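Local coordinates for protein PppA (Pseudomonas aeruginosa, PDB 6JKV) that probably acts as a manganese-dependent PP2C-family serine/threonine protein phosphatase and is a key regulatory component of the type VI secretion system, at residues A[103-108]-A[188-194]; A[67-72]-A[114-120]; A[24-29]-A[202-206]; A[86-92]-A[127-133]. All coordinates share one frame; numbering follows the deposited sequence.

Interaction 1: A[103-108]-A[188-194]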
# COMPACT_ATOMS: atom_id res chain seq x y z
N VAL A 103 12.43 1.68 10.72
CA VAL A 103 11.98 0.29 10.40
C VAL A 103 13.00 -0.34 9.45
O VAL A 103 13.39 -1.51 9.68
CB VAL A 103 10.57 0.27 9.79
CG1 VAL A 103 10.25 -1.08 9.19
CG2 VAL A 103 9.52 0.65 10.83
N ASN A 104 13.42 0.40 8.43
CA ASN A 104 14.39 -0.08 7.41
C ASN A 104 15.68 -0.52 8.10
O ASN A 104 16.18 -1.62 7.79
CB ASN A 104 14.68 1.00 6.36
CG ASN A 104 15.56 0.48 5.24
OD1 ASN A 104 15.10 -0.28 4.39
ND2 ASN A 104 16.82 0.89 5.23
N GLU A 105 16.18 0.31 9.01
CA GLU A 105 17.47 0.03 9.71
C GLU A 105 17.34 -1.21 10.61
O GLU A 105 18.26 -2.06 10.61
CB GLU A 105 17.90 1.25 10.51
CG GLU A 105 19.29 1.11 11.09
CD GLU A 105 19.46 1.91 12.36
OE1 GLU A 105 18.85 1.51 13.37
OE2 GLU A 105 20.15 2.95 12.33
N ARG A 106 16.24 -1.31 11.37
CA ARG A 106 15.98 -2.46 12.27
C ARG A 106 15.93 -3.76 11.44
O ARG A 106 16.52 -4.77 11.87
CB ARG A 106 14.69 -2.25 13.05
CG ARG A 106 14.10 -3.52 13.66
CD ARG A 106 14.64 -3.80 15.04
NE ARG A 106 14.05 -5.01 15.59
CZ ARG A 106 14.63 -6.21 15.59
NH1 ARG A 106 15.84 -6.39 15.08
NH2 ARG A 106 13.99 -7.24 16.12
N VAL A 107 15.23 -3.73 10.30
CA VAL A 107 15.05 -4.92 9.44
C VAL A 107 16.41 -5.31 8.86
O VAL A 107 16.73 -6.52 8.84
CB VAL A 107 13.98 -4.69 8.35
CG1 VAL A 107 14.06 -5.73 7.24
CG2 VAL A 107 12.60 -4.66 8.96
N ARG A 108 17.20 -4.33 8.43
CA ARG A 108 18.56 -4.58 7.90
C ARG A 108 19.41 -5.29 8.95
O ARG A 108 20.02 -6.31 8.62
CB ARG A 108 19.23 -3.27 7.48
CG ARG A 108 18.64 -2.65 6.23
CD ARG A 108 18.92 -3.46 4.98
NE ARG A 108 20.28 -3.26 4.50
CZ ARG A 108 20.76 -3.75 3.36
NH1 ARG A 108 19.99 -4.48 2.57
NH2 ARG A 108 22.01 -3.51 3.01
N VAL A 188 11.23 -1.73 1.91
CA VAL A 188 11.78 -1.68 3.28
C VAL A 188 12.69 -2.89 3.46
O VAL A 188 12.23 -4.02 3.20
CB VAL A 188 10.66 -1.63 4.33
CG1 VAL A 188 11.23 -1.57 5.73
CG2 VAL A 188 9.73 -0.44 4.09
N GLY A 189 13.95 -2.64 3.83
CA GLY A 189 14.94 -3.68 4.16
C GLY A 189 15.80 -4.09 2.98
O GLY A 189 16.75 -4.87 3.21
N VAL A 190 15.51 -3.60 1.77
CA VAL A 190 16.27 -3.98 0.54
C VAL A 190 17.64 -3.31 0.58
O VAL A 190 18.65 -4.02 0.37
CB VAL A 190 15.52 -3.61 -0.75
CG1 VAL A 190 16.31 -4.00 -1.98
CG2 VAL A 190 14.15 -4.25 -0.79
N HIS A 191 17.68 -1.99 0.79
CA HIS A 191 18.91 -1.17 0.71
C HIS A 191 19.25 -0.61 2.09
O HIS A 191 18.38 -0.58 2.98
CB HIS A 191 18.77 -0.05 -0.33
CG HIS A 191 18.56 -0.55 -1.72
ND1 HIS A 191 17.32 -0.57 -2.31
CD2 HIS A 191 19.42 -1.10 -2.60
CE1 HIS A 191 17.42 -1.09 -3.52
NE2 HIS A 191 18.70 -1.44 -3.72
N GLU A 192 20.48 -0.11 2.22
CA GLU A 192 20.93 0.64 3.41
C GLU A 192 20.10 1.92 3.56
O GLU A 192 19.54 2.11 4.64
CB GLU A 192 22.42 1.00 3.31
CG GLU A 192 23.13 0.83 4.63
CD GLU A 192 23.06 -0.60 5.16
OE1 GLU A 192 22.50 -0.82 6.27
OE2 GLU A 192 23.53 -1.51 4.43
N GLN A 193 20.06 2.76 2.53
CA GLN A 193 19.23 3.98 2.50
C GLN A 193 17.89 3.66 1.84
O GLN A 193 17.86 3.33 0.64
CB GLN A 193 19.95 5.11 1.76
CG GLN A 193 19.13 6.38 1.63
CD GLN A 193 19.99 7.62 1.73
OE1 GLN A 193 20.43 8.00 2.82
NE2 GLN A 193 20.28 8.25 0.60
N LEU A 194 16.80 3.74 2.60
CA LEU A 194 15.44 3.58 2.03
C LEU A 194 15.07 4.90 1.35
O LEU A 194 15.08 5.95 2.03
CB LEU A 194 14.45 3.21 3.13
CG LEU A 194 12.98 3.27 2.73
CD1 LEU A 194 12.64 2.17 1.75
CD2 LEU A 194 12.10 3.18 3.97
O HOH W 1 15.60 -0.42 1.80
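Asn104, reaching out from a helix, reads the backbone of the loop 188-194 with both ends of its amide. Asn104 OD1 accepts from Gly189 N at 2.7 Å, the donor tilted 28° from the carbonyl plane, while Asn104 ND2 donates to His191 O at 3.1 Å, with that oxygen almost in the amide plane. With CG anti to the backbone N (chi1 -174°), the amide is carried straight into the turn of the loop. A water that donates to Asn104 OD1 and accepts from His191 N adds a further tie, and Leu194 CB lies 3.6 Å from Asn104 CG.

One helical turn on, the bent chain of Arg108 lays one guanidinium face against the peptide joining His191 to Glu192. Arg108 NH2 forms a salt bridge with Glu192 OE2 (2.9 Å), approaching from above the carboxylate plane. Val107 CG1 packs directly on Gly189 CA, where a side chain would clash.

Beneath this polar layer Val103 CG1 touches Val188 CG1; the Val188 side chain is about 8 Å from metal-binding Gly62. In the PP2C fold, the contact joins helix 89-114, flanking the sandwich, to the loop before strand 197-202; both valines also pack on Ile76 of helix 69-82, and Ser121 of strand 120-129 bonds the Val188 backbone.

Interaction 2: A[67-72]-A[114-120]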
# COMPACT_ATOMS: atom_id res chain seq x y z
N ALA A 67 7.80 -15.47 9.40
CA ALA A 67 8.81 -14.96 10.35
C ALA A 67 9.79 -14.00 9.67
O ALA A 67 10.75 -13.58 10.34
CB ALA A 67 9.56 -16.10 11.01
N ALA A 68 9.57 -13.68 8.39
CA ALA A 68 10.44 -12.75 7.63
C ALA A 68 9.59 -11.64 7.00
O ALA A 68 9.67 -10.50 7.47
CB ALA A 68 11.25 -13.50 6.61
N GLY A 69 8.81 -11.97 5.97
CA GLY A 69 8.00 -10.97 5.25
C GLY A 69 6.93 -10.39 6.15
O GLY A 69 6.82 -9.15 6.22
N ASP A 70 6.18 -11.24 6.85
CA ASP A 70 5.08 -10.80 7.75
C ASP A 70 5.68 -10.04 8.94
O ASP A 70 5.05 -9.07 9.39
CB ASP A 70 4.20 -11.97 8.18
CG ASP A 70 4.94 -13.18 8.71
OD1 ASP A 70 6.19 -13.19 8.69
OD2 ASP A 70 4.24 -14.14 9.12
N PHE A 71 6.85 -10.47 9.42
CA PHE A 71 7.62 -9.74 10.45
C PHE A 71 7.81 -8.28 10.02
O PHE A 71 7.51 -7.36 10.81
CB PHE A 71 8.96 -10.43 10.70
CG PHE A 71 10.01 -9.55 11.34
CD1 PHE A 71 9.87 -9.14 12.66
CD2 PHE A 71 11.13 -9.14 10.64
CE1 PHE A 71 10.83 -8.34 13.25
CE2 PHE A 71 12.08 -8.33 11.23
CZ PHE A 71 11.94 -7.93 12.54
N VAL A 72 8.29 -8.05 8.80
CA VAL A 72 8.61 -6.68 8.31
C VAL A 72 7.31 -5.90 8.09
O VAL A 72 7.23 -4.74 8.49
CB VAL A 72 9.47 -6.71 7.04
CG1 VAL A 72 9.78 -5.31 6.56
CG2 VAL A 72 10.77 -7.48 7.25
N ARG A 114 20.45 -12.82 11.11
CA ARG A 114 19.93 -14.17 10.80
C ARG A 114 20.69 -14.77 9.61
O ARG A 114 20.76 -16.01 9.52
CB ARG A 114 18.42 -14.13 10.55
CG ARG A 114 17.60 -13.70 11.75
CD ARG A 114 16.13 -14.01 11.54
NE ARG A 114 15.24 -13.16 12.32
CZ ARG A 114 13.92 -13.07 12.15
NH1 ARG A 114 13.32 -13.79 11.21
NH2 ARG A 114 13.21 -12.26 12.91
N GLY A 115 21.26 -13.94 8.75
CA GLY A 115 21.98 -14.39 7.55
C GLY A 115 21.04 -14.79 6.43
O GLY A 115 21.49 -15.52 5.53
N VAL A 116 19.79 -14.35 6.46
CA VAL A 116 18.77 -14.71 5.43
C VAL A 116 19.01 -13.84 4.20
O VAL A 116 19.50 -12.70 4.35
CB VAL A 116 17.33 -14.58 5.95
CG1 VAL A 116 17.14 -15.25 7.30
CG2 VAL A 116 16.88 -13.12 5.99
N SER A 117 18.62 -14.35 3.03
CA SER A 117 18.71 -13.63 1.74
C SER A 117 17.53 -12.68 1.57
O SER A 117 17.75 -11.58 1.05
CB SER A 117 18.81 -14.60 0.60
OG SER A 117 20.05 -15.30 0.65
N VAL A 118 16.33 -13.08 1.99
CA VAL A 118 15.08 -12.29 1.76
C VAL A 118 14.45 -11.93 3.11
O VAL A 118 14.07 -12.86 3.85
CB VAL A 118 14.08 -13.03 0.86
CG1 VAL A 118 12.96 -12.11 0.42
CG2 VAL A 118 14.77 -13.65 -0.34
N MET A 119 14.34 -10.64 3.38
CA MET A 119 13.58 -10.11 4.55
C MET A 119 13.24 -8.65 4.27
O MET A 119 14.12 -7.78 4.42
CB MET A 119 14.37 -10.26 5.84
CG MET A 119 13.62 -9.76 7.08
SD MET A 119 14.51 -10.00 8.63
CE MET A 119 14.52 -11.78 8.77
N GLY A 120 12.02 -8.39 3.84
CA GLY A 120 11.60 -7.02 3.54
C GLY A 120 10.11 -6.92 3.33
O GLY A 120 9.38 -7.91 3.52
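Met119 fills the hollow between the start of helix 69-82 and the chain that leaves helix 89-114. The setting is the PP2C fold, in which paired helices pack on a beta-sheet; here 114-120 is the connection from helix 89-114 into strand 120-129. The methionine runs out with CG anti to the backbone N (chi1 -179°) and then bends at chi3, which turns its methyl back toward Ala68. Three bumps of 67-72 line one side of it, and Val107 and Ala111 of helix 89-114 touch it too. Val72 CG2 presses on Met119 CG at 3.7 Å, Ala68 CB stands 4.3 Å from Met119 CE, and Phe71 CE2 meets Met119 SD at 3.9 Å, an oblique Met-aromatic contact.

Val72 CG1 settles on the Gly120 backbone, 3.6 Å from Gly120 C, and Gly69 CA lies close to Gly120 O. This end of the contact is the one nearer the metal site.

Arg114 closes the outer rim. Its extended chain, held at NE by a salt bridge to Glu110, brings the guanidinium over one face of the Phe71 ring, though at a distance that allows at most a weak cation-pi attraction. Met119 CE lies against a face of the same guanidinium, and Arg114 NH1 donates to Ala67 O at 2.7 Å, with the oxygen near the guanidinium plane and an N-H...O angle of 162°.

Interaction 3: A[24-29]-A[202-206]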
# COMPACT_ATOMS: atom_id res chain seq x y z
N ASN A 24 -16.66 23.50 -0.83
CA ASN A 24 -16.00 22.37 -1.57
C ASN A 24 -14.90 21.72 -0.73
O ASN A 24 -14.19 20.85 -1.27
CB ASN A 24 -15.44 22.83 -2.92
CG ASN A 24 -15.00 24.28 -2.92
OD1 ASN A 24 -14.11 24.66 -2.14
ND2 ASN A 24 -15.63 25.09 -3.76
N SER A 25 -14.77 22.07 0.55
CA SER A 25 -13.73 21.46 1.42
C SER A 25 -14.18 20.06 1.85
O SER A 25 -15.39 19.81 1.96
CB SER A 25 -13.38 22.35 2.59
OG SER A 25 -14.53 22.76 3.31
N VAL A 26 -13.21 19.19 2.07
CA VAL A 26 -13.43 17.78 2.48
C VAL A 26 -13.71 17.76 3.98
O VAL A 26 -12.90 18.32 4.74
CB VAL A 26 -12.23 16.91 2.09
CG1 VAL A 26 -12.22 15.58 2.84
CG2 VAL A 26 -12.20 16.69 0.59
N SER A 27 -14.81 17.12 4.37
CA SER A 27 -15.28 17.03 5.78
C SER A 27 -14.77 15.76 6.46
O SER A 27 -14.34 15.85 7.62
CB SER A 27 -16.79 17.09 5.85
OG SER A 27 -17.28 18.28 5.25
N TYR A 28 -14.86 14.61 5.79
CA TYR A 28 -14.81 13.28 6.45
C TYR A 28 -14.18 12.25 5.52
O TYR A 28 -14.34 12.36 4.29
CB TYR A 28 -16.23 12.85 6.84
CG TYR A 28 -16.35 11.55 7.60
CD1 TYR A 28 -16.02 11.48 8.95
CD2 TYR A 28 -16.80 10.39 6.98
CE1 TYR A 28 -16.15 10.30 9.66
CE2 TYR A 28 -16.92 9.20 7.67
CZ TYR A 28 -16.60 9.15 9.02
OH TYR A 28 -16.73 7.98 9.71
N TYR A 29 -13.50 11.27 6.11
CA TYR A 29 -12.88 10.13 5.39
C TYR A 29 -13.47 8.83 5.94
O TYR A 29 -13.38 8.62 7.15
CB TYR A 29 -11.36 10.17 5.56
CG TYR A 29 -10.68 11.22 4.72
CD1 TYR A 29 -10.41 11.01 3.38
CD2 TYR A 29 -10.32 12.45 5.27
CE1 TYR A 29 -9.78 11.97 2.60
CE2 TYR A 29 -9.71 13.42 4.50
CZ TYR A 29 -9.44 13.18 3.16
OH TYR A 29 -8.85 14.17 2.43
N HIS A 202 -4.39 16.96 -4.04
CA HIS A 202 -5.53 17.82 -3.65
C HIS A 202 -6.78 16.95 -3.64
O HIS A 202 -7.10 16.35 -4.67
CB HIS A 202 -5.62 19.02 -4.58
CG HIS A 202 -6.91 19.75 -4.47
ND1 HIS A 202 -7.23 20.57 -3.40
CD2 HIS A 202 -7.97 19.78 -5.30
CE1 HIS A 202 -8.43 21.07 -3.57
NE2 HIS A 202 -8.90 20.62 -4.73
N VAL A 203 -7.44 16.85 -2.49
CA VAL A 203 -8.62 15.97 -2.29
C VAL A 203 -9.88 16.80 -2.51
O VAL A 203 -9.97 17.91 -1.94
CB VAL A 203 -8.63 15.31 -0.91
CG1 VAL A 203 -9.68 14.20 -0.85
CG2 VAL A 203 -7.26 14.78 -0.53
N LEU A 204 -10.80 16.28 -3.31
CA LEU A 204 -12.16 16.86 -3.48
C LEU A 204 -13.18 15.93 -2.83
O LEU A 204 -13.00 14.71 -2.82
CB LEU A 204 -12.46 17.02 -4.97
CG LEU A 204 -11.74 18.17 -5.66
CD1 LEU A 204 -12.07 18.17 -7.15
CD2 LEU A 204 -12.09 19.50 -5.02
N PRO A 205 -14.29 16.49 -2.29
CA PRO A 205 -15.40 15.66 -1.85
C PRO A 205 -15.84 14.75 -3.00
O PRO A 205 -15.96 15.23 -4.11
CB PRO A 205 -16.49 16.68 -1.46
CG PRO A 205 -15.72 17.95 -1.16
CD PRO A 205 -14.56 17.93 -2.13
N GLY A 206 -16.00 13.46 -2.70
CA GLY A 206 -16.42 12.46 -3.69
C GLY A 206 -15.25 11.67 -4.24
O GLY A 206 -15.51 10.68 -4.96
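Val26 and Val203 meet through single methyl branches, and each torsion selects the branch that does the work. In Val26, chi1 of 163° leaves CG2 beside the backbone N and anti to the carbonyl carbon; Val26 CG2 rests on the chain of 202-206, 3.6 Å from Val203 O and equally close to Pro205 N. The side-chain neighbours of Val26 CG2 are Val203 CG1 and Pro205 CD, both at 3.8 Å. Val203, with CG1 anti to its own backbone N, offers that methyl to Val26 and at the same time to Tyr29.

Tyr29 comes at Val203 from the opposite direction. With CG anti to the carbonyl carbon (chi1 -75°), the ring reaches along the contact until Tyr29 OH lies 3.4 Å from both Val203 CG1 and Val203 CG2, against the fork of the isopropyl group. That hydroxyl also forms a hydrogen bond with Gly130 O, which fixes the ring's far end.

The two segments lie at one end of the PP2C beta-sandwich: 24-29 leads into strand 29-36 of one sheet, and 202-206 crosses from strand 197-202 of the other sheet to strand 208-212. A classic beta bulge sets Ser27 and Tyr28 together opposite Phe262, just before strand 29-36. Ala261 of strand 254-261 touches Val26, Tyr29 and Val203 alike.

Toward the N-terminal end, the pyrrolidine ring of Pro205 turns its CD-CG edge to two successive carbonyls, with Pro205 CD 3.1 Å from Asn24 O and Pro205 CG 3.6 Å from Ser25 O.

Interaction 4: A[86-92]-A[127-133]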
# COMPACT_ATOMS: atom_id res chain seq x y z
N ALA A 86 0.02 14.37 14.16
CA ALA A 86 0.30 15.82 14.08
C ALA A 86 -0.74 16.46 13.15
O ALA A 86 -1.08 15.84 12.12
CB ALA A 86 1.71 16.07 13.61
N SER A 87 -1.22 17.65 13.50
CA SER A 87 -2.33 18.33 12.78
C SER A 87 -1.84 18.78 11.40
O SER A 87 -2.64 18.73 10.45
CB SER A 87 -2.88 19.48 13.58
OG SER A 87 -1.88 20.46 13.78
N SER A 88 -0.57 19.20 11.31
CA SER A 88 0.09 19.64 10.05
C SER A 88 0.47 18.41 9.23
O SER A 88 1.28 17.59 9.71
CB SER A 88 1.29 20.49 10.32
OG SER A 88 2.14 20.54 9.19
N LEU A 89 -0.06 18.31 8.01
CA LEU A 89 0.22 17.17 7.12
C LEU A 89 1.71 17.09 6.79
O LEU A 89 2.29 16.01 6.86
CB LEU A 89 -0.64 17.26 5.86
CG LEU A 89 -0.43 16.13 4.84
CD1 LEU A 89 -0.59 14.76 5.47
CD2 LEU A 89 -1.39 16.27 3.68
N PRO A 90 2.41 18.18 6.39
CA PRO A 90 3.84 18.05 6.08
C PRO A 90 4.69 17.54 7.25
O PRO A 90 5.60 16.77 7.01
CB PRO A 90 4.27 19.47 5.67
CG PRO A 90 2.98 20.12 5.22
CD PRO A 90 1.91 19.53 6.11
N ALA A 91 4.40 17.98 8.47
CA ALA A 91 5.12 17.51 9.68
C ALA A 91 4.82 16.03 9.90
O ALA A 91 5.76 15.28 10.20
CB ALA A 91 4.76 18.34 10.89
N TYR A 92 3.56 15.64 9.75
CA TYR A 92 3.11 14.23 9.87
C TYR A 92 3.90 13.38 8.87
O TYR A 92 4.46 12.36 9.26
CB TYR A 92 1.60 14.12 9.69
CG TYR A 92 1.03 12.77 10.05
CD1 TYR A 92 1.44 12.10 11.20
CD2 TYR A 92 0.05 12.18 9.27
CE1 TYR A 92 0.91 10.87 11.54
CE2 TYR A 92 -0.49 10.95 9.60
CZ TYR A 92 -0.07 10.29 10.74
OH TYR A 92 -0.61 9.09 11.07
N ALA A 127 -1.76 9.61 3.67
CA ALA A 127 -2.06 10.43 4.86
C ALA A 127 -2.84 11.66 4.40
O ALA A 127 -2.42 12.28 3.40
CB ALA A 127 -0.79 10.80 5.57
N ALA A 128 -3.93 11.97 5.08
CA ALA A 128 -4.85 13.05 4.67
C ALA A 128 -5.08 13.99 5.85
O ALA A 128 -5.18 13.51 7.00
CB ALA A 128 -6.15 12.48 4.16
N ARG A 129 -5.14 15.29 5.55
CA ARG A 129 -5.57 16.36 6.48
C ARG A 129 -6.44 17.34 5.69
O ARG A 129 -5.90 18.05 4.83
CB ARG A 129 -4.37 17.08 7.09
CG ARG A 129 -3.50 16.21 7.99
CD ARG A 129 -4.22 15.86 9.27
NE ARG A 129 -3.31 15.23 10.23
CZ ARG A 129 -3.04 13.93 10.29
NH1 ARG A 129 -3.61 13.09 9.44
NH2 ARG A 129 -2.18 13.49 11.20
N GLY A 130 -7.74 17.34 5.95
CA GLY A 130 -8.71 18.18 5.22
C GLY A 130 -8.63 17.95 3.72
O GLY A 130 -8.83 16.79 3.27
N ASN A 131 -8.29 19.00 2.97
CA ASN A 131 -8.29 19.02 1.49
C ASN A 131 -6.94 18.58 0.91
O ASN A 131 -6.81 18.60 -0.32
CB ASN A 131 -8.63 20.40 0.93
CG ASN A 131 -9.99 20.86 1.39
OD1 ASN A 131 -10.83 20.04 1.72
ND2 ASN A 131 -10.22 22.16 1.44
N GLN A 132 -5.96 18.23 1.74
CA GLN A 132 -4.63 17.82 1.23
C GLN A 132 -4.33 16.40 1.69
O GLN A 132 -4.75 16.01 2.81
CB GLN A 132 -3.53 18.79 1.66
CG GLN A 132 -3.77 19.48 2.98
CD GLN A 132 -2.88 20.68 3.15
OE1 GLN A 132 -2.78 21.52 2.25
NE2 GLN A 132 -2.19 20.75 4.29
N ALA A 133 -3.65 15.66 0.83
CA ALA A 133 -3.18 14.30 1.15
C ALA A 133 -1.79 14.11 0.56
O ALA A 133 -1.40 14.87 -0.33
CB ALA A 133 -4.16 13.27 0.64
O HOH W 2 -2.25 20.45 7.06
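Arg129 lies over one face of the Tyr92 ring, the two side chains crossing at about a right angle. Their planes are 35° apart, so the guanidinium is tilted against the ring and dips at one corner: Arg129 NH2 is that corner, 3.2 Å from Tyr92 CD2 and displaced toward the rim. The cation-pi contact is correspondingly off-centre, with Arg129 CZ 4.3 Å from the Tyr92 ring centroid.

Hydrogen bonds along the edge of the guanidinium fix its rotation. Arg129 NE and NH2 grip a single atom, Ala86 O, side-on at 3.0 and 2.8 Å, and the oxygen lies close to the guanidinium plane. NH1 turns back to the carbonyl of Ala128, reaching it from above the carbonyl plane, and has a second acceptor in Ala54 O. A bend at chi2 (-69°) folds the chain so that CG passes Leu89 CB on the way to this position.

The structural frame is a beta-hairpin facing the start of a helix. Strands 120-129 and 132-138 are joined by a type II' turn from Arg129 to Gln132, with Gly130 at positive phi, while Ser88 is the N-cap of helix 89-114 through a weak bond from Ala91 N to its OG.

Leu89 spreads its two methyls over the two strands of the hairpin. With CG anti to the backbone N, Leu89 CD1 reaches to 4.0 Å from Ala127 CB, and Leu89 CD2 goes to the other strand, 3.5 Å from Gln132 O. Ala127 CB also touches Tyr92 CD2, the same ring atom that Arg129 NH2 approaches. A water accepts from Leu89 N and, weakly, from Gln132 NE2.

How the interactions relate
The four contacts fall into two clusters at opposite ends of the sandwich. Interactions 1 and 2, with centres 11 Å apart, share a core in which Val107 CG1 meets Val72 CG2 at 3.7 Å. Interaction 2 lies beside the manganese site, Gly69 approaching a bound ion to about 7 Å, and interaction 1 a shell further out, its Val190 side chain about 11 Å from a manganese ion. Interactions 3 and 4, centres 13 Å apart, lie away from that site and are joined through the hairpin turn, where Asn131 OD1 probably bonds Val26 N. Helix 89-114 spans the gap, serving interactions 1 and 4 and ending at Arg114 in interaction 2. Along the chain, interaction 3 encloses the other three.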